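Local coordinates for protein KP700603 (PDB 5KVK) that is of unknown function but belongs to the competence-damaged protein (CinA) superfamily, at residues T12-T17 with A44-Q48. Sequence-based numbering, arbitrary orientation.
Sequences THELTT and ALCAQ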
# COMPACT_ATOMS: atom_id res chain seq x y z
N THR A 12 17.11 0.70 -5.27
CA THR A 12 15.98 -0.17 -4.96
C THR A 12 15.38 -0.79 -6.20
O THR A 12 15.00 -1.96 -6.19
CB THR A 12 14.87 0.59 -4.23
OG1 THR A 12 15.43 1.21 -3.08
CG2 THR A 12 13.70 -0.34 -3.83
N HIS A 13 15.24 -0.02 -7.28
CA HIS A 13 14.65 -0.60 -8.48
C HIS A 13 15.52 -1.73 -9.04
O HIS A 13 15.00 -2.74 -9.52
CB HIS A 13 14.43 0.51 -9.52
CG HIS A 13 13.74 0.09 -10.78
ND1 HIS A 13 12.55 -0.62 -10.79
CD2 HIS A 13 14.04 0.33 -12.07
CE1 HIS A 13 12.18 -0.83 -12.04
NE2 HIS A 13 13.07 -0.27 -12.84
N GLU A 14 16.85 -1.57 -9.03
CA GLU A 14 17.72 -2.63 -9.55
C GLU A 14 17.68 -3.89 -8.68
O GLU A 14 17.47 -5.01 -9.19
CB GLU A 14 19.14 -2.09 -9.70
CG GLU A 14 20.13 -3.08 -10.29
CD GLU A 14 21.54 -2.50 -10.34
OE1 GLU A 14 21.74 -1.38 -9.81
OE2 GLU A 14 22.40 -3.19 -10.88
N LEU A 15 17.84 -3.74 -7.37
CA LEU A 15 17.67 -4.86 -6.43
C LEU A 15 16.33 -5.57 -6.62
O LEU A 15 16.26 -6.82 -6.63
CB LEU A 15 17.77 -4.33 -4.99
CG LEU A 15 17.36 -5.32 -3.91
CD1 LEU A 15 18.47 -6.33 -3.94
CD2 LEU A 15 17.27 -4.66 -2.55
N THR A 16 15.25 -4.79 -6.71
CA THR A 16 13.94 -5.43 -6.83
C THR A 16 13.82 -6.19 -8.13
O THR A 16 13.16 -7.23 -8.19
CB THR A 16 12.83 -4.38 -6.74
OG1 THR A 16 12.99 -3.70 -5.48
CG2 THR A 16 11.46 -5.03 -6.77
N THR A 17 14.42 -5.67 -9.21
CA THR A 17 14.44 -6.43 -10.47
C THR A 17 15.05 -7.81 -10.25
O THR A 17 14.53 -8.84 -10.73
CB THR A 17 15.23 -5.63 -11.50
OG1 THR A 17 14.53 -4.40 -11.76
CG2 THR A 17 15.43 -6.40 -12.77
N ALA A 44 7.55 -0.45 -4.78
CA ALA A 44 8.73 -0.93 -5.49
C ALA A 44 8.37 -2.14 -6.35
O ALA A 44 8.85 -2.26 -7.50
CB ALA A 44 9.85 -1.27 -4.52
N LEU A 45 7.48 -2.99 -5.81
CA LEU A 45 7.07 -4.19 -6.55
C LEU A 45 6.21 -3.81 -7.74
O LEU A 45 6.29 -4.45 -8.81
CB LEU A 45 6.31 -5.12 -5.62
CG LEU A 45 7.17 -5.58 -4.41
CD1 LEU A 45 6.45 -6.32 -3.25
CD2 LEU A 45 8.33 -6.46 -4.95
N CYS A 46 5.34 -2.82 -7.57
CA CYS A 46 4.49 -2.46 -8.70
C CYS A 46 5.24 -1.71 -9.77
O CYS A 46 4.73 -1.62 -10.89
CB CYS A 46 3.27 -1.63 -8.23
SG CYS A 46 2.18 -2.59 -7.08
N ALA A 47 6.40 -1.12 -9.44
CA ALA A 47 7.19 -0.38 -10.41
C ALA A 47 7.96 -1.32 -11.34
O ALA A 47 8.52 -0.84 -12.35
CB ALA A 47 8.20 0.56 -9.73
N GLN A 48 7.94 -2.62 -11.05
CA GLN A 48 8.60 -3.65 -11.85
C GLN A 48 7.86 -3.90 -13.14
O GLN A 48 6.65 -3.66 -13.26
CB GLN A 48 8.68 -4.95 -11.06
CG GLN A 48 9.71 -4.91 -10.01
CD GLN A 48 11.06 -4.96 -10.64
OE1 GLN A 48 11.34 -5.89 -11.37
NE2 GLN A 48 11.88 -3.98 -10.38
O HOH W 1 11.27 -1.56 -8.58
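His13, Thr16 and Thr17, in the first turns of helix 12-26, pack against Ala44, late in helix 40-46, and Gln48 in the loop that follows, the CA atoms of His13 and Ala44 and those of Thr17 and Gln48 both lying 6.6 Å apart. The pairing illustrates how a residue just after a helix can use its amide side chain to tie that region to a neighbouring helix. Gln48 bends at its second torsion (chi2 -73°), which carries the carboxamide across to the other helix. There NE2 donates to Thr17 OG1 at 3.0 Å, nearly straight (166°) and with the oxygen lying in the amide plane. That hydroxyl in turn gives its own proton to His13 O, 2.8 Å from OG1, on the opposite face of the carbonyl from Thr17 N, so it relays the glutamine's bond into the helix backbone. A water adds a second tether: it sits at the edge of the His13 ring, 2.7 Å from ND1, donates to Ala44 O and accepts from Gln48 NE2. His13 reaches it because its CG stands anti to the backbone N (chi1 -176°). Beside this polar strip lies an apolar one. The methyl CG2 of Thr16 packs 3.7 Å from Gln48 CG and also meets Leu45 CD2, while Thr12 CG2 rests on Ala44 CB at 4.0 Å. Leu45 continues inward to Met159 of helix 147-165 and to strand 30-34, and Thr12 OG1 is bonded to Arg156, so the contact joins both segments to helix 147-165. Chemically, Gln48 NE2 is gripped by both a hydroxyl and a water, which should fix the amide's flip, and Ala44 O, near the helix end, gains a water-borne hydrogen bond that joins it to the imidazole.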